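Local coordinates for protein putative cytochrome P450 120 (Synechocystis sp., PDB 2VE3) that probably works as a heme-dependent monooxygenase of the cytochrome P450 family and binds retinoic acid in its substrate pocket, at residues P21-T26 and F182-P187; G33-K38 and P45-R50; F52-I57 and S83-L88; F174-Q179 and Q197-L202. All coordinates share one frame; numbering follows the deposited sequence.

Interaction 1: residues P21-T26 and F182-P187; sequences PWLGET and FSLPIP. With REA (retinoic acid), chain D.
Leu184 meets both Leu23 and Thr26 through a single methyl, CD2, which lies 4.1 Å from Thr26 CG2 and 4.4 Å from Leu23 CD1. The Thr26 methyl can serve this apolar side because CG2 sits anti to the backbone N (OG1 chi1 -50°), leaving the hydroxyl beside that nitrogen. A second apolar touch pairs Trp22 with Pro185: the two side chains pass one another running contrary ways, and Pro185 CG reaches the indole edge, near its plane, 4.1 Å from Trp22 CH2. In the P450 fold these touches bring the N-terminal loop ahead of helix 26-31 against the connection between helices 170-181 and 192-215, which corresponds to the F-G loop as in other P450s. No hydrogen bond crosses between the segments; within 21-26 a type II' turn lets Leu23 O accept from Thr26 N and from Thr26 OG1, the hydroxyl bond 2.6 Å long, its donor tilted 30° from the carbonyl plane. Ligand packing falls to Phe182, whose CZ approaches retinoic acid C10 to 3.3 Å. Leu30, Trp80, Thr84 and Pro428 also touch the Phe182 side chain. With only an alanine in its place, the C9-C10 part of the polyene is likely to lose its aromatic neighbour, opening a gap between ligand and these residues.

Interaction 2: residues G33-K38 and P45-R50; sequences GDFGKK and PIFKTR
Phe35 and Phe47 bring two aromatic rings together between a helix and a strand, with Phe35 CE2 at the edge of the Phe47 ring, 4.1 Å from Phe47 CE1. This is the close-packed part of the contact. Phe47 also slips its CE2 to 3.6 Å from Gly36 O, while its CZ lies 4.1 Å from Gly36 CA, against helix backbone that carries no side chain. Its CG sits between the backbone N and the carbonyl carbon (chi1 75°), a position that swings the ring across toward the helix. Farther along the strand, Thr49 approaches Phe35 from the opposite direction: OG1 lies in the plane of the Phe35 ring, 3.8 Å from CZ, and the methyl CG2 is 4.0 Å from the same carbon. That hydroxyl is satisfied elsewhere, by a hydrogen bond with Glu25 OE1. The loose side is the outer surface of the helix, where Lys37 points away from the strand and, like Lys38, is solvent-exposed. On strand 54-59 the Phe58 ring meets both phenylalanine rings, its plane about 15° from that of Phe47 and about 50° from that of Phe35; Arg39 makes a cation-pi contact with Phe35. Helix 35-43 thereby packs on the outermost strand, 47-51, of the mixed P450 sheet.

Interaction 3: residues F52-I57 and S83-L88; sequences FGKNVI and STRILL
Arg85 and Lys54 bring their side chains together from opposite directions, joining the start of strand 54-59 to helix 82-88. The first belongs to the beta hairpin 47-51/54-59 of the P450 sheet; the second lies in the segment after strand 76-79 that the family calls the B-C region. Between these two segments the arginine makes contact through its tip. From CB, which points toward the hairpin, it runs extended through CG and CD, then bends at chi3 (-72°). NE, the first polar atom, is held by a hydrogen bond with Trp80 O. NH1 stays 5.8 Å from Lys54 NZ, whereas NH2 comes within 4.1 Å of that same NZ. The lysine, bent at its second and fourth torsions, offers no hydrogen bond in return; two like charges face each other, and because both residues are partly exposed, solvent probably screens them. Nearer the turn the character changes. Phe52, whose positive phi suits the tight hairpin bend, points its side chain toward the helix and packs also on Phe29 and Leu30. Ser83 OG is hydrogen-bonded to Leu181 O, and it lies 4.3 Å from Phe52 CE1.

Interaction 4: residues F174-Q179 and Q197-L202; sequences FETYIQ and QRARAL
The Tyr177 ring and the Arg200 side chain run side by side and point the same way, the ring and guanidinium planes turned 31° apart. Arg200 meets the ring with its aliphatic base: CB lies 3.7 Å from Tyr177 CD1 and 3.8 Å from Tyr177 CE1, approaching at a slant. Within 197-202 a second flat group, the Arg198 guanidinium, has Leu202 CD2 over one face, 3.7 Å above its plane and offset toward the rim. Tyr177 can lie along its partner because CG is anti to the backbone N (chi1 172°), and Arg200 keeps pace with a chain extended from CG to NE. The backbones come close at Ala199, whose small methyl allows it: CB is 3.5 Å from Tyr177 N and 3.8 Å from Tyr177 CB, and Thr176 CB, one residue before Tyr177, lies 4.1 Å from Ala199 CB. Here the axes approach to 7.9 Å, at 136° between their directions, so the two segments cross at a steep slant, more antiparallel than parallel. They probably correspond to the F and G helices of the P450 fold, the pair that lies over the substrate pocket in this family, and Ser196 OG adds hydrogen bonds with Thr176 O and Tyr177 O. No hydrogen bond crosses between the two segments themselves. The polar ends find partners on other helices: Tyr177 OH bonds Leu87 O on helix 82-88, and Arg200 NH2 makes a salt bridge with Asp246 on helix 241-272, which implies an apolar join whose two long side chains are probably held alongside one another by partners beyond it.

Interactions 1 and 3 lie closest, with centres about 8 Å apart, and are joined where Thr26 OG1 of interaction 1 lies 2.9 Å from Phe52 N of interaction 3. Interaction 2 joins them from the sheet side: Glu25 OE1 is 2.7 Å from Thr49 OG1, and Thr49 N is 2.8 Å from Val56 O across the hairpin. Interaction 4 meets interaction 3 where Leu87 O lies 2.7 Å from Tyr177 OH, and interaction 1 where Pro187 CA lies 3.5 Å from Gln197 NE2, but does not touch interaction 2. Toward retinoic acid, interaction 1 supplies Phe182 and interaction 3 Thr84; the side chains of Phe35 and Tyr177 are about 6 and 8 Å from the bound ligand, and that of Tyr177 about 11 Å from the heme.

Interaction 1: residues P21-T26 and F182-P187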
# COMPACT_ATOMS: atom_id res chain seq x y z
N PRO A 21 -17.58 -15.00 -21.19
CA PRO A 21 -18.32 -13.77 -20.91
C PRO A 21 -18.36 -13.51 -19.40
O PRO A 21 -18.45 -14.44 -18.60
CB PRO A 21 -19.72 -14.06 -21.45
CG PRO A 21 -19.53 -15.14 -22.44
CD PRO A 21 -18.43 -15.99 -21.89
N TRP A 22 -18.26 -12.23 -19.04
CA TRP A 22 -18.13 -11.75 -17.65
C TRP A 22 -16.92 -12.31 -16.88
O TRP A 22 -16.01 -11.55 -16.55
CB TRP A 22 -19.45 -11.89 -16.87
CG TRP A 22 -19.66 -10.75 -15.93
CD1 TRP A 22 -20.33 -9.59 -16.19
CD2 TRP A 22 -19.17 -10.64 -14.59
NE1 TRP A 22 -20.29 -8.77 -15.09
CE2 TRP A 22 -19.60 -9.39 -14.09
CE3 TRP A 22 -18.43 -11.49 -13.75
CZ2 TRP A 22 -19.29 -8.95 -12.80
CZ3 TRP A 22 -18.12 -11.05 -12.46
CH2 TRP A 22 -18.56 -9.79 -12.00
N LEU A 23 -16.91 -13.61 -16.58
CA LEU A 23 -15.81 -14.20 -15.81
C LEU A 23 -14.42 -13.88 -16.40
O LEU A 23 -13.49 -13.54 -15.66
CB LEU A 23 -15.98 -15.71 -15.61
CG LEU A 23 -14.92 -16.42 -14.76
CD1 LEU A 23 -15.04 -16.10 -13.26
CD2 LEU A 23 -14.94 -17.92 -14.99
N GLY A 24 -14.30 -13.97 -17.72
CA GLY A 24 -13.06 -13.62 -18.42
C GLY A 24 -11.87 -14.33 -17.83
O GLY A 24 -11.91 -15.54 -17.60
N GLU A 25 -10.80 -13.59 -17.56
CA GLU A 25 -9.62 -14.16 -16.92
C GLU A 25 -9.53 -13.78 -15.43
O GLU A 25 -8.44 -13.78 -14.85
CB GLU A 25 -8.34 -13.75 -17.65
CG GLU A 25 -8.33 -14.05 -19.14
CD GLU A 25 -6.93 -13.96 -19.74
OE1 GLU A 25 -6.41 -12.84 -19.95
OE2 GLU A 25 -6.33 -15.03 -19.98
N THR A 26 -10.67 -13.48 -14.82
CA THR A 26 -10.71 -13.05 -13.42
C THR A 26 -10.08 -14.08 -12.49
O THR A 26 -9.42 -13.71 -11.53
CB THR A 26 -12.17 -12.72 -12.94
OG1 THR A 26 -12.81 -11.83 -13.87
CG2 THR A 26 -12.14 -12.06 -11.57
N PHE A 182 -10.03 -8.22 -2.91
CA PHE A 182 -9.83 -8.70 -4.28
C PHE A 182 -10.24 -10.17 -4.35
O PHE A 182 -9.46 -11.07 -4.03
CB PHE A 182 -8.39 -8.45 -4.75
CG PHE A 182 -8.04 -6.97 -4.85
CD1 PHE A 182 -8.07 -6.31 -6.07
CD2 PHE A 182 -7.69 -6.25 -3.71
CE1 PHE A 182 -7.74 -4.95 -6.16
CE2 PHE A 182 -7.36 -4.88 -3.80
CZ PHE A 182 -7.40 -4.24 -5.02
N SER A 183 -11.49 -10.38 -4.74
CA SER A 183 -12.14 -11.69 -4.76
C SER A 183 -13.34 -11.68 -5.70
O SER A 183 -13.72 -10.61 -6.22
CB SER A 183 -12.61 -12.08 -3.34
OG SER A 183 -13.59 -11.18 -2.88
N LEU A 184 -13.93 -12.85 -5.92
CA LEU A 184 -15.17 -12.97 -6.69
C LEU A 184 -16.31 -12.34 -5.89
O LEU A 184 -16.59 -12.81 -4.79
CB LEU A 184 -15.53 -14.44 -6.98
CG LEU A 184 -14.71 -15.34 -7.90
CD1 LEU A 184 -15.51 -16.64 -8.18
CD2 LEU A 184 -14.29 -14.66 -9.20
N PRO A 185 -16.98 -11.31 -6.45
CA PRO A 185 -18.01 -10.58 -5.70
C PRO A 185 -19.33 -11.38 -5.57
O PRO A 185 -20.40 -10.89 -5.96
CB PRO A 185 -18.19 -9.29 -6.51
CG PRO A 185 -17.82 -9.67 -7.92
CD PRO A 185 -16.83 -10.80 -7.83
N ILE A 186 -19.24 -12.59 -5.02
CA ILE A 186 -20.40 -13.44 -4.79
C ILE A 186 -20.89 -13.31 -3.34
O ILE A 186 -20.21 -13.71 -2.40
CB ILE A 186 -20.15 -14.89 -5.21
CG1 ILE A 186 -20.11 -14.96 -6.74
CG2 ILE A 186 -21.27 -15.81 -4.70
CD1 ILE A 186 -19.72 -16.32 -7.28
N PRO A 187 -22.09 -12.73 -3.18
CA PRO A 187 -22.69 -12.35 -1.90
C PRO A 187 -23.36 -13.52 -1.17
O PRO A 187 -24.57 -13.50 -0.94
CB PRO A 187 -23.73 -11.28 -2.29
CG PRO A 187 -23.76 -11.24 -3.78
CD PRO A 187 -22.96 -12.37 -4.31
C1 REA D . -4.71 1.45 -1.47
C2 REA D . -5.63 2.56 -0.95
C3 REA D . -6.65 2.94 -2.02
C4 REA D . -7.61 1.78 -2.26
C5 REA D . -6.90 0.44 -2.37
C6 REA D . -5.56 0.28 -1.99
C7 REA D . -4.97 -1.06 -2.09
C8 REA D . -4.56 -1.57 -3.40
C9 REA D . -4.11 -2.98 -3.50
C10 REA D . -4.16 -3.56 -4.82
C11 REA D . -3.09 -4.36 -5.40
C12 REA D . -3.20 -4.44 -6.86
C13 REA D . -3.09 -5.70 -7.59
C14 REA D . -3.09 -5.54 -8.99
C15 REA D . -2.46 -6.44 -9.94
C16 REA D . -3.85 1.98 -2.63
C17 REA D . -3.82 1.03 -0.30
C18 REA D . -7.71 -0.73 -2.87
C19 REA D . -3.68 -3.79 -2.30
C20 REA D . -3.00 -7.03 -6.89
O1 REA D . -1.79 -7.41 -9.54
O2 REA D . -2.59 -6.25 -11.16

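Interaction 2: residues G33-K38 and P45-R50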
# COMPACT_ATOMS: atom_id res chain seq x y z
N GLY A 33 0.17 -16.02 -9.62
CA GLY A 33 1.24 -15.04 -9.38
C GLY A 33 1.92 -14.67 -10.69
O GLY A 33 2.84 -13.85 -10.72
N ASP A 34 1.39 -15.25 -11.76
CA ASP A 34 2.02 -15.32 -13.07
C ASP A 34 1.37 -14.38 -14.08
O ASP A 34 1.86 -14.20 -15.20
CB ASP A 34 1.85 -16.77 -13.56
CG ASP A 34 2.82 -17.15 -14.64
OD1 ASP A 34 4.01 -16.75 -14.53
OD2 ASP A 34 2.40 -17.85 -15.59
N PHE A 35 0.26 -13.77 -13.67
CA PHE A 35 -0.70 -13.15 -14.59
C PHE A 35 -0.09 -12.18 -15.60
O PHE A 35 -0.23 -12.38 -16.80
CB PHE A 35 -1.86 -12.50 -13.82
CG PHE A 35 -2.99 -12.05 -14.71
CD1 PHE A 35 -4.01 -12.92 -15.06
CD2 PHE A 35 -3.03 -10.74 -15.19
CE1 PHE A 35 -5.04 -12.51 -15.88
CE2 PHE A 35 -4.07 -10.33 -16.01
CZ PHE A 35 -5.07 -11.23 -16.36
N GLY A 36 0.57 -11.13 -15.11
CA GLY A 36 1.05 -10.05 -15.98
C GLY A 36 2.24 -10.47 -16.82
O GLY A 36 2.32 -10.13 -18.01
N LYS A 37 3.15 -11.22 -16.20
CA LYS A 37 4.36 -11.74 -16.84
C LYS A 37 4.01 -12.74 -17.94
O LYS A 37 4.57 -12.67 -19.04
CB LYS A 37 5.29 -12.38 -15.79
CG LYS A 37 6.63 -12.87 -16.34
CD LYS A 37 7.66 -13.14 -15.23
CE LYS A 37 8.95 -13.73 -15.80
NZ LYS A 37 9.57 -12.88 -16.88
N LYS A 38 3.08 -13.65 -17.65
CA LYS A 38 2.61 -14.64 -18.64
C LYS A 38 2.08 -13.99 -19.91
O LYS A 38 2.42 -14.39 -21.02
CB LYS A 38 1.55 -15.56 -18.03
CG LYS A 38 1.12 -16.70 -18.94
CD LYS A 38 0.32 -17.76 -18.18
CE LYS A 38 -0.53 -18.60 -19.13
NZ LYS A 38 -1.67 -17.80 -19.68
N PRO A 45 4.18 -6.12 -24.66
CA PRO A 45 4.17 -5.10 -23.60
C PRO A 45 2.79 -4.47 -23.30
O PRO A 45 2.57 -4.02 -22.18
CB PRO A 45 5.16 -4.03 -24.11
CG PRO A 45 5.25 -4.26 -25.56
CD PRO A 45 5.08 -5.73 -25.76
N ILE A 46 1.90 -4.45 -24.28
CA ILE A 46 0.53 -3.95 -24.11
C ILE A 46 -0.46 -5.08 -24.42
O ILE A 46 -0.50 -5.61 -25.55
CB ILE A 46 0.26 -2.71 -24.97
CG1 ILE A 46 1.29 -1.61 -24.66
CG2 ILE A 46 -1.16 -2.17 -24.74
CD1 ILE A 46 1.34 -0.50 -25.68
N PHE A 47 -1.22 -5.49 -23.41
CA PHE A 47 -2.16 -6.59 -23.60
C PHE A 47 -3.56 -6.30 -23.06
O PHE A 47 -3.74 -5.43 -22.21
CB PHE A 47 -1.58 -7.93 -23.10
CG PHE A 47 -1.54 -8.10 -21.58
CD1 PHE A 47 -2.68 -8.49 -20.87
CD2 PHE A 47 -0.35 -7.90 -20.88
CE1 PHE A 47 -2.65 -8.66 -19.49
CE2 PHE A 47 -0.30 -8.06 -19.48
CZ PHE A 47 -1.45 -8.45 -18.79
N LYS A 48 -4.56 -7.02 -23.59
CA LYS A 48 -5.93 -6.94 -23.10
C LYS A 48 -6.41 -8.24 -22.44
O LYS A 48 -5.96 -9.35 -22.74
CB LYS A 48 -6.89 -6.49 -24.21
CG LYS A 48 -7.24 -7.59 -25.21
CD LYS A 48 -8.13 -7.07 -26.32
CE LYS A 48 -8.20 -8.07 -27.46
NZ LYS A 48 -8.99 -9.24 -27.02
N THR A 49 -7.35 -8.07 -21.51
CA THR A 49 -7.97 -9.19 -20.84
C THR A 49 -9.38 -8.76 -20.45
O THR A 49 -9.83 -7.68 -20.83
CB THR A 49 -7.13 -9.63 -19.60
OG1 THR A 49 -7.76 -10.73 -18.95
CG2 THR A 49 -6.95 -8.49 -18.62
N ARG A 50 -10.07 -9.61 -19.71
CA ARG A 50 -11.36 -9.25 -19.16
C ARG A 50 -11.38 -9.63 -17.70
O ARG A 50 -11.03 -10.75 -17.33
CB ARG A 50 -12.49 -9.91 -19.95
CG ARG A 50 -13.88 -9.84 -19.30
CD ARG A 50 -14.88 -10.55 -20.17
NE ARG A 50 -15.13 -9.81 -21.40
CZ ARG A 50 -15.38 -10.36 -22.59
NH1 ARG A 50 -15.39 -11.68 -22.73
NH2 ARG A 50 -15.60 -9.59 -23.65

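Interaction 3: residues F52-I57 and S83-L88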
# COMPACT_ATOMS: atom_id res chain seq x y z
N PHE A 52 -13.68 -9.10 -14.00
CA PHE A 52 -14.90 -8.68 -13.28
C PHE A 52 -15.90 -8.00 -14.22
O PHE A 52 -16.46 -6.95 -13.89
CB PHE A 52 -14.56 -7.72 -12.13
CG PHE A 52 -13.49 -8.22 -11.20
CD1 PHE A 52 -13.82 -8.95 -10.07
CD2 PHE A 52 -12.15 -7.94 -11.45
CE1 PHE A 52 -12.83 -9.41 -9.21
CE2 PHE A 52 -11.15 -8.37 -10.60
CZ PHE A 52 -11.49 -9.12 -9.47
N GLY A 53 -16.06 -8.58 -15.41
CA GLY A 53 -16.99 -8.08 -16.42
C GLY A 53 -16.54 -6.90 -17.26
O GLY A 53 -17.31 -6.42 -18.09
N LYS A 54 -15.30 -6.42 -17.04
CA LYS A 54 -14.74 -5.31 -17.82
C LYS A 54 -13.55 -5.73 -18.69
O LYS A 54 -12.67 -6.48 -18.27
CB LYS A 54 -14.27 -4.14 -16.92
CG LYS A 54 -15.30 -3.60 -15.95
CD LYS A 54 -16.20 -2.57 -16.60
CE LYS A 54 -17.50 -2.47 -15.85
NZ LYS A 54 -17.27 -2.58 -14.38
N ASN A 55 -13.52 -5.18 -19.90
CA ASN A 55 -12.37 -5.28 -20.80
C ASN A 55 -11.26 -4.38 -20.28
O ASN A 55 -11.49 -3.19 -20.05
CB ASN A 55 -12.80 -4.87 -22.21
CG ASN A 55 -13.88 -5.81 -22.79
OD1 ASN A 55 -13.96 -6.99 -22.42
ND2 ASN A 55 -14.70 -5.27 -23.68
N VAL A 56 -10.08 -4.96 -20.08
CA VAL A 56 -8.97 -4.24 -19.43
C VAL A 56 -7.68 -4.33 -20.26
O VAL A 56 -7.32 -5.40 -20.72
CB VAL A 56 -8.71 -4.78 -17.98
CG1 VAL A 56 -7.75 -3.85 -17.19
CG2 VAL A 56 -10.03 -4.96 -17.17
N ILE A 57 -7.02 -3.18 -20.44
CA ILE A 57 -5.70 -3.14 -21.08
C ILE A 57 -4.64 -2.93 -19.99
O ILE A 57 -4.71 -1.98 -19.23
CB ILE A 57 -5.61 -2.02 -22.16
CG1 ILE A 57 -6.72 -2.20 -23.21
CG2 ILE A 57 -4.22 -2.00 -22.83
CD1 ILE A 57 -6.70 -1.19 -24.35
N SER A 83 -15.58 -6.06 -6.41
CA SER A 83 -15.49 -6.45 -5.01
C SER A 83 -14.89 -5.34 -4.14
O SER A 83 -15.39 -5.07 -3.04
CB SER A 83 -14.64 -7.72 -4.87
OG SER A 83 -13.34 -7.51 -5.40
N THR A 84 -13.81 -4.72 -4.63
CA THR A 84 -13.12 -3.64 -3.91
C THR A 84 -14.01 -2.42 -3.70
O THR A 84 -14.06 -1.86 -2.61
CB THR A 84 -11.84 -3.17 -4.66
OG1 THR A 84 -11.22 -4.28 -5.32
CG2 THR A 84 -10.85 -2.50 -3.70
N ARG A 85 -14.73 -2.03 -4.75
CA ARG A 85 -15.60 -0.87 -4.68
C ARG A 85 -16.70 -1.04 -3.65
O ARG A 85 -16.86 -0.18 -2.80
CB ARG A 85 -16.16 -0.53 -6.07
CG ARG A 85 -15.20 0.34 -6.88
CD ARG A 85 -15.79 0.78 -8.21
NE ARG A 85 -15.87 -0.34 -9.14
CZ ARG A 85 -17.01 -0.91 -9.52
NH1 ARG A 85 -18.18 -0.45 -9.07
NH2 ARG A 85 -16.98 -1.93 -10.36
N ILE A 86 -17.39 -2.18 -3.69
CA ILE A 86 -18.45 -2.51 -2.74
C ILE A 86 -17.97 -2.50 -1.29
O ILE A 86 -18.64 -1.97 -0.40
CB ILE A 86 -19.11 -3.91 -3.07
CG1 ILE A 86 -19.81 -3.86 -4.43
CG2 ILE A 86 -20.07 -4.32 -1.97
CD1 ILE A 86 -20.37 -5.19 -4.94
N LEU A 87 -16.79 -3.07 -1.05
CA LEU A 87 -16.24 -3.21 0.30
C LEU A 87 -15.62 -1.93 0.88
O LEU A 87 -15.61 -1.74 2.10
CB LEU A 87 -15.25 -4.38 0.37
CG LEU A 87 -15.92 -5.76 0.24
CD1 LEU A 87 -14.91 -6.85 -0.11
CD2 LEU A 87 -16.65 -6.10 1.51
N LEU A 88 -15.09 -1.08 0.00
CA LEU A 88 -14.62 0.25 0.39
C LEU A 88 -15.78 1.19 0.73
O LEU A 88 -15.67 1.98 1.67
CB LEU A 88 -13.81 0.88 -0.75
CG LEU A 88 -12.35 0.50 -0.97
CD1 LEU A 88 -11.89 1.11 -2.28
CD2 LEU A 88 -11.53 1.03 0.18

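Interaction 4: residues F174-Q179 and Q197-L202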
# COMPACT_ATOMS: atom_id res chain seq x y z
N PHE A 174 -10.88 -7.00 10.58
CA PHE A 174 -10.12 -6.39 9.49
C PHE A 174 -9.41 -7.41 8.61
O PHE A 174 -9.37 -7.26 7.39
CB PHE A 174 -9.13 -5.37 10.03
CG PHE A 174 -9.40 -3.98 9.54
CD1 PHE A 174 -8.89 -3.55 8.32
CD2 PHE A 174 -10.17 -3.10 10.29
CE1 PHE A 174 -9.13 -2.27 7.86
CE2 PHE A 174 -10.42 -1.80 9.84
CZ PHE A 174 -9.90 -1.39 8.62
N GLU A 175 -8.89 -8.45 9.22
CA GLU A 175 -8.21 -9.53 8.51
C GLU A 175 -9.13 -10.24 7.54
O GLU A 175 -8.76 -10.52 6.40
CB GLU A 175 -7.56 -10.50 9.51
CG GLU A 175 -6.55 -9.81 10.40
CD GLU A 175 -5.31 -9.36 9.63
OE1 GLU A 175 -5.19 -8.16 9.26
OE2 GLU A 175 -4.46 -10.23 9.38
N THR A 176 -10.35 -10.51 8.01
CA THR A 176 -11.43 -11.05 7.19
C THR A 176 -11.92 -10.06 6.10
O THR A 176 -12.12 -10.44 4.95
CB THR A 176 -12.62 -11.46 8.09
OG1 THR A 176 -12.12 -12.31 9.13
CG2 THR A 176 -13.68 -12.20 7.31
N TYR A 177 -12.11 -8.80 6.48
CA TYR A 177 -12.45 -7.73 5.54
C TYR A 177 -11.44 -7.69 4.37
O TYR A 177 -11.81 -7.78 3.20
CB TYR A 177 -12.51 -6.41 6.30
CG TYR A 177 -12.67 -5.17 5.44
CD1 TYR A 177 -13.91 -4.83 4.90
CD2 TYR A 177 -11.58 -4.34 5.17
CE1 TYR A 177 -14.05 -3.72 4.10
CE2 TYR A 177 -11.72 -3.22 4.38
CZ TYR A 177 -12.95 -2.92 3.84
OH TYR A 177 -13.10 -1.79 3.06
N ILE A 178 -10.15 -7.59 4.70
CA ILE A 178 -9.06 -7.57 3.72
C ILE A 178 -9.06 -8.75 2.73
O ILE A 178 -8.88 -8.55 1.52
CB ILE A 178 -7.69 -7.42 4.42
CG1 ILE A 178 -7.56 -6.02 5.03
CG2 ILE A 178 -6.53 -7.71 3.44
CD1 ILE A 178 -6.27 -5.81 5.84
N GLN A 179 -9.29 -9.97 3.22
CA GLN A 179 -9.25 -11.18 2.39
C GLN A 179 -10.26 -11.19 1.23
O GLN A 179 -10.04 -11.87 0.22
CB GLN A 179 -9.39 -12.45 3.24
CG GLN A 179 -8.07 -12.91 3.89
CD GLN A 179 -8.15 -14.27 4.65
OE1 GLN A 179 -7.18 -14.68 5.30
NE2 GLN A 179 -9.28 -14.95 4.54
N GLN A 197 -17.94 -8.86 3.55
CA GLN A 197 -19.15 -8.04 3.63
C GLN A 197 -19.66 -7.94 5.06
O GLN A 197 -20.05 -6.86 5.50
CB GLN A 197 -20.24 -8.60 2.73
CG GLN A 197 -20.02 -8.36 1.27
CD GLN A 197 -21.18 -8.81 0.43
OE1 GLN A 197 -21.80 -8.01 -0.25
NE2 GLN A 197 -21.48 -10.10 0.46
N ARG A 198 -19.63 -9.07 5.76
CA ARG A 198 -20.08 -9.18 7.14
C ARG A 198 -19.07 -8.52 8.07
O ARG A 198 -19.44 -7.84 9.03
CB ARG A 198 -20.32 -10.67 7.48
CG ARG A 198 -20.46 -11.01 8.98
CD ARG A 198 -21.89 -10.80 9.52
NE ARG A 198 -21.95 -10.99 10.97
CZ ARG A 198 -22.88 -10.46 11.76
NH1 ARG A 198 -23.85 -9.72 11.25
NH2 ARG A 198 -22.84 -10.69 13.07
N ALA A 199 -17.79 -8.70 7.76
CA ALA A 199 -16.70 -8.03 8.46
C ALA A 199 -16.88 -6.51 8.39
O ALA A 199 -16.81 -5.83 9.40
CB ALA A 199 -15.35 -8.44 7.88
N ARG A 200 -17.17 -6.00 7.18
CA ARG A 200 -17.36 -4.56 6.97
C ARG A 200 -18.53 -4.03 7.80
O ARG A 200 -18.43 -2.95 8.38
CB ARG A 200 -17.54 -4.24 5.47
CG ARG A 200 -18.52 -3.10 5.14
CD ARG A 200 -18.37 -2.58 3.72
NE ARG A 200 -19.17 -1.37 3.51
CZ ARG A 200 -18.69 -0.13 3.53
NH1 ARG A 200 -17.39 0.12 3.73
NH2 ARG A 200 -19.53 0.88 3.35
N ALA A 201 -19.63 -4.78 7.84
CA ALA A 201 -20.81 -4.39 8.61
C ALA A 201 -20.48 -4.27 10.09
O ALA A 201 -20.85 -3.29 10.75
CB ALA A 201 -21.95 -5.39 8.41
N LEU A 202 -19.78 -5.27 10.61
CA LEU A 202 -19.36 -5.29 12.01
C LEU A 202 -18.39 -4.17 12.33
O LEU A 202 -18.48 -3.56 13.40
CB LEU A 202 -18.76 -6.65 12.37
CG LEU A 202 -19.73 -7.85 12.40
CD1 LEU A 202 -18.95 -9.17 12.39
CD2 LEU A 202 -20.67 -7.79 13.59